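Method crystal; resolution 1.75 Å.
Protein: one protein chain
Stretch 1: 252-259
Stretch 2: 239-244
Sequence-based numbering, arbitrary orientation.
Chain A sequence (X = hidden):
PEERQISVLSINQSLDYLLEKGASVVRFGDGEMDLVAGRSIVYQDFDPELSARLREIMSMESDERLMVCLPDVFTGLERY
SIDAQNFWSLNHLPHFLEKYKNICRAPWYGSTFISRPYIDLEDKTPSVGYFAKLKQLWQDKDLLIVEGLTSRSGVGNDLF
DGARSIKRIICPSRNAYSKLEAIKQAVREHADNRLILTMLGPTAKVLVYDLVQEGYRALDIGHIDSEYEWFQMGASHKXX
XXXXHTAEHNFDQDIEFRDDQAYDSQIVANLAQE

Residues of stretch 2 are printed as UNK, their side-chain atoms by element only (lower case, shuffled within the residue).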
ATOM      1  N   ASP A 252      15.269   4.732 -27.807  1.00 17.28           N
ATOM      2  CA  ASP A 252      15.297   3.270 -27.789  1.00 17.23           C
ATOM      3  C   ASP A 252      16.454   2.697 -28.599  1.00 21.52           C
ATOM      4  O   ASP A 252      16.339   1.606 -29.160  1.00 18.81           O
ATOM      5  CB  ASP A 252      13.981   2.636 -28.272  1.00 20.10           C
ATOM      6  CG  ASP A 252      12.863   2.743 -27.260  1.00 16.11           C
ATOM      7  OD1 ASP A 252      13.164   2.867 -26.059  1.00 20.16           O
ATOM      8  OD2 ASP A 252      11.679   2.642 -27.666  1.00 19.33           O
ATOM      9  N   GLN A 253      17.592   3.382 -28.607  1.00 17.98           N
ATOM     10  CA  GLN A 253      18.787   2.791 -29.187  1.00 22.22           C
ATOM     11  C   GLN A 253      19.362   1.719 -28.260  1.00 22.33           C
ATOM     12  O   GLN A 253      19.120   1.707 -27.049  1.00 17.98           O
ATOM     13  CB  GLN A 253      19.838   3.869 -29.455  1.00 28.26           C
ATOM     14  CG  GLN A 253      20.708   4.238 -28.251  1.00 19.28           C
ATOM     15  CD  GLN A 253      20.046   5.172 -27.249  1.00 19.02           C
ATOM     16  OE1 GLN A 253      18.941   5.690 -27.472  1.00 23.42           O
ATOM     17  NE2 GLN A 253      20.715   5.376 -26.113  1.00 25.18           N
ATOM     18  N   ASP A 254      20.120   0.791 -28.852  1.00 23.00           N
ATOM     19  CA  ASP A 254      20.881  -0.207 -28.089  1.00 23.86           C
ATOM     20  C   ASP A 254      19.976  -1.029 -27.161  1.00 26.92           C
ATOM     21  O   ASP A 254      20.152  -1.065 -25.938  1.00 23.44           O
ATOM     22  CB  ASP A 254      22.018   0.462 -27.308  1.00 24.58           C
ATOM     23  CG  ASP A 254      23.040   1.113 -28.233  1.00 25.29           C
ATOM     24  OD1 ASP A 254      23.361   0.476 -29.247  1.00 29.28           O
ATOM     25  OD2 ASP A 254      23.504   2.243 -27.959  1.00 25.32           O
ATOM     26  N   ILE A 255      19.003  -1.704 -27.765  1.00 22.75           N
ATOM     27  CA  ILE A 255      18.101  -2.594 -27.045  1.00 25.77           C
ATOM     28  C   ILE A 255      18.110  -3.955 -27.730  1.00 22.80           C
ATOM     29  O   ILE A 255      17.803  -4.055 -28.923  1.00 24.09           O
ATOM     30  CB  ILE A 255      16.669  -2.017 -26.997  1.00 20.89           C
ATOM     31  CG1 ILE A 255      16.616  -0.791 -26.079  1.00 20.47           C
ATOM     32  CG2 ILE A 255      15.659  -3.083 -26.573  1.00 20.38           C
ATOM     33  CD1 ILE A 255      15.261  -0.123 -26.060  1.00 27.09           C
ATOM     34  N   GLU A 256      18.385  -5.007 -26.960  1.00 25.98           N
ATOM     35  CA  GLU A 256      18.317  -6.381 -27.447  1.00 23.97           C
ATOM     36  C   GLU A 256      17.480  -7.181 -26.453  1.00 23.46           C
ATOM     37  O   GLU A 256      17.817  -7.259 -25.268  1.00 23.73           O
ATOM     38  CB  GLU A 256      19.741  -6.960 -27.635  1.00 25.61           C
ATOM     39  CG  GLU A 256      20.423  -7.456 -26.367  1.00 44.02           C
ATOM     40  CD  GLU A 256      21.255  -6.393 -25.665  1.00 53.98           C
ATOM     41  OE1 GLU A 256      21.773  -6.708 -24.574  1.00 56.03           O
ATOM     42  OE2 GLU A 256      21.396  -5.264 -26.199  1.00 55.62           O
ATOM     43  N   PHE A 257      16.350  -7.715 -26.911  1.00 23.74           N
ATOM     44  CA  PHE A 257      15.401  -8.353 -26.000  1.00 25.82           C
ATOM     45  C   PHE A 257      15.980  -9.628 -25.394  1.00 25.30           C
ATOM     46  O   PHE A 257      16.642 -10.418 -26.073  1.00 28.29           O
ATOM     47  CB  PHE A 257      14.083  -8.683 -26.714  1.00 21.14           C
ATOM     48  CG  PHE A 257      13.303  -7.473 -27.193  1.00 20.07           C
ATOM     49  CD1 PHE A 257      13.423  -6.243 -26.554  1.00 19.62           C
ATOM     50  CD2 PHE A 257      12.420  -7.584 -28.251  1.00 19.63           C
ATOM     51  CE1 PHE A 257      12.704  -5.143 -26.981  1.00 24.36           C
ATOM     52  CE2 PHE A 257      11.687  -6.482 -28.683  1.00 22.98           C
ATOM     53  CZ  PHE A 257      11.836  -5.259 -28.048  1.00 18.37           C
ATOM     54  N   ARG A 258      15.699  -9.841 -24.111  1.00 22.90           N
ATOM     55  CA  ARG A 258      15.936 -11.139 -23.501  1.00 33.29           C
ATOM     56  C   ARG A 258      14.771 -12.041 -23.869  1.00 25.20           C
ATOM     57  O   ARG A 258      13.623 -11.598 -23.890  1.00 33.52           O
ATOM     58  CB  ARG A 258      16.026 -11.005 -21.978  1.00 34.44           C
ATOM     59  CG  ARG A 258      17.322 -10.420 -21.433  1.00 45.62           C
ATOM     60  CD  ARG A 258      18.238 -11.465 -20.785  1.00 47.99           C
ATOM     61  NE  ARG A 258      19.084 -10.861 -19.754  1.00 49.71           N
ATOM     62  CZ  ARG A 258      20.415 -10.797 -19.805  1.00 53.76           C
ATOM     63  NH1 ARG A 258      21.073 -11.308 -20.840  1.00 52.78           N
ATOM     64  NH2 ARG A 258      21.093 -10.216 -18.822  1.00 54.40           N
ATOM     65  N   ASP A 259      15.058 -13.300 -24.191  1.00 25.46           N
ATOM     66  CA  ASP A 259      13.960 -14.213 -24.488  1.00 31.03           C
ATOM     67  C   ASP A 259      13.188 -14.483 -23.202  1.00 33.86           C
ATOM     68  O   ASP A 259      13.728 -15.059 -22.252  1.00 33.29           O
ATOM     69  CB  ASP A 259      14.467 -15.509 -25.108  1.00 41.21           C
ATOM     70  CG  ASP A 259      13.362 -16.276 -25.809  1.00 50.83           C
ATOM     71  OD1 ASP A 259      12.280 -15.684 -26.036  1.00 51.58           O
ATOM     72  OD2 ASP A 259      13.568 -17.468 -26.125  1.00 57.73           O
ATOM     73  N   UNK A 239      20.109   4.967 -14.869  1.00 17.64           N
ATOM     74  CA  UNK A 239      20.990   4.050 -15.587  1.00 27.03           C
ATOM     75  C   UNK A 239      20.223   3.346 -16.697  1.00 21.72           C
ATOM     76  O   UNK A 239      19.118   2.832 -16.478  1.00 18.10           O
ATOM     77  c   UNK A 239      22.489   2.064 -15.370  1.00 24.65           C
ATOM     78  c   UNK A 239      22.362   3.751 -13.508  1.00 30.12           C
ATOM     79  c   UNK A 239      21.599   3.032 -14.614  1.00 27.77           C
ATOM     80  N   UNK A 240      20.816   3.283 -17.895  1.00 18.57           N
ATOM     81  CA  UNK A 240      20.105   2.705 -19.029  1.00 18.64           C
ATOM     82  C   UNK A 240      20.133   1.180 -18.985  1.00 17.15           C
ATOM     83  O   UNK A 240      21.172   0.563 -18.707  1.00 17.45           O
ATOM     84  c   UNK A 240      19.893   2.722 -21.568  1.00 25.39           C
ATOM     85  n   UNK A 240      19.500   1.215 -23.964  1.00 17.53           N
ATOM     86  c   UNK A 240      19.703   2.693 -24.035  1.00 17.86           C
ATOM     87  c   UNK A 240      20.694   3.195 -20.352  1.00 20.67           C
ATOM     88  c   UNK A 240      20.509   3.196 -22.870  1.00 18.54           C
ATOM     89  N   UNK A 241      18.976   0.574 -19.259  1.00 16.63           N
ATOM     90  CA  UNK A 241      18.866  -0.874 -19.362  1.00 16.42           C
ATOM     91  C   UNK A 241      19.079  -1.304 -20.808  1.00 19.39           C
ATOM     92  O   UNK A 241      18.735  -0.590 -21.754  1.00 24.11           O
ATOM     93  c   UNK A 241      17.074  -0.859 -17.482  1.00 21.43           C
ATOM     94  c   UNK A 241      17.997  -1.424 -16.415  1.00 28.35           C
ATOM     95  c   UNK A 241      17.494  -1.356 -18.867  1.00 22.48           C
ATOM     96  c   UNK A 241      15.611  -1.217 -17.171  1.00 27.51           C
ATOM     97  N   UNK A 242      19.640  -2.493 -20.973  1.00 19.98           N
ATOM     98  CA  UNK A 242      20.048  -2.929 -22.295  1.00 17.06           C
ATOM     99  C   UNK A 242      19.046  -3.859 -22.980  1.00 16.74           C
ATOM    100  O   UNK A 242      19.212  -4.130 -24.175  1.00 19.80           O
ATOM    101  c   UNK A 242      21.446  -3.572 -22.224  1.00 17.57           C
ATOM    102  o   UNK A 242      21.393  -4.893 -21.742  1.00 24.82           O
ATOM    103  N   UNK A 243      18.050  -4.401 -22.259  1.00 16.26           N
ATOM    104  CA  UNK A 243      17.177  -5.429 -22.820  1.00 16.04           C
ATOM    105  C   UNK A 243      15.723  -4.987 -22.954  1.00 16.35           C
ATOM    106  O   UNK A 243      14.864  -5.808 -23.283  1.00 15.41           O
ATOM    107  n   UNK A 243      20.619  -8.202 -22.236  1.00 34.29           N
ATOM    108  c   UNK A 243      17.266  -6.719 -22.009  1.00 21.71           C
ATOM    109  c   UNK A 243      19.398  -7.957 -22.816  1.00 29.19           C
ATOM    110  c   UNK A 243      18.657  -7.268 -21.916  1.00 25.57           C
ATOM    111  n   UNK A 243      19.464  -7.090 -20.813  1.00 33.60           N
ATOM    112  c   UNK A 243      20.631  -7.673 -21.026  1.00 27.89           C
ATOM    113  N   UNK A 244      15.434  -3.717 -22.723  1.00 15.50           N
ATOM    114  CA  UNK A 244      14.097  -3.178 -22.934  1.00 18.97           C
ATOM    115  C   UNK A 244      14.232  -1.669 -22.881  1.00 15.72           C
ATOM    116  O   UNK A 244      15.327  -1.136 -22.663  1.00 16.33           O
ATOM    117  c   UNK A 244      12.386  -3.747 -19.517  1.00 26.85           C
ATOM    118  n   UNK A 244      11.909  -4.567 -17.195  1.00 28.27           N
ATOM    119  c   UNK A 244      12.952  -4.082 -18.155  1.00 29.59           C
ATOM    120  c   UNK A 244      13.100  -3.688 -21.890  1.00 21.22           C
ATOM    121  c   UNK A 244      13.498  -3.370 -20.478  1.00 18.99           C
TER
HETATM  122  O   HOH W   1      13.873  -8.180 -22.281  1.00 21.72           O

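Position 239 carries three side-chain carbons, one bonded to the other two, and none comes near stretch 1. A fork at the first carbon with no heteroatom makes it Val239, which takes no part in the contact.

At position 240 four carbons run in a row and end in a nitrogen. The first three torsions are t, and the chain reaches the backbone of stretch 1, where the nitrogen lies 3.1 Å from both Gln253 O and Asp254 O. This is Lys240. A long, flexible chain with a charged amino group suits a place where carbonyl oxygens converge: NZ donates to Asp254 O, more weakly to Gln253 O, and also to the O of position 241 at 3.0 Å.

Position 241 has four carbons, forked at the second, and they touch nothing on stretch 1; the CA-to-CB bond points sideways and the end of the side chain leads away. This is Leu241. Its part in the contact is its carbonyl, which accepts from Lys240 NZ; an apolar side chain that leads away needs no polar partner here.

At position 242 there are one carbon and one oxygen, and the oxygen lies 3.4 Å from Glu256 OE1. Threonine would need another carbon, so this is Ser242. Its hydroxyl is short enough to stay near the backbone, yet OG still makes a weak hydrogen bond to Glu256 OE1. The main chain matters more: Glu256 N donates to Ser242 O at 3.0 Å, nearly straight at 168°, and Ile255 CA approaches the same oxygen at 3.4 Å.

Position 243 bears one carbon and then a five-membered ring of three carbons and two nitrogens, with the Arg258 guanidinium over one face and Glu256 O at its edge. The ring is an imidazole, and the residue is His243. A flat ring suits this place because the guanidinium stacks on it, centres 3.8 Å apart and planes at 24°, while Arg258 CG lies 3.7 Å from the ring centroid. At the edge, His243 CD2 is 3.0 Å from Glu256 O. His243 NE2 is equally close to Glu256 OE1, but the angle is too poor for a hydrogen bond.

Four carbons in a row ending in nitrogen recur at position 244, but here CB points away and the side chain stays 5.3 Å or more from stretch 1. This is Lys244, whose amino group finds its partner elsewhere in the structure. What it offers stretch 1 is backbone: Lys244 O packs 3.5 Å from Ile255 CD1.

The contact thus joins two irregular segments through one good backbone hydrogen bond, supported by CA-H...O contacts from Ile255 CA to Ser242 O and from His243 CA to Glu256 O. Lys240 fastens one end; at the other, Arg258 stacks on His243, and a water bridges their backbones, donating to His243 O and accepting from Arg258 N.

Stretch 2, residues 239-244: VKLSHK
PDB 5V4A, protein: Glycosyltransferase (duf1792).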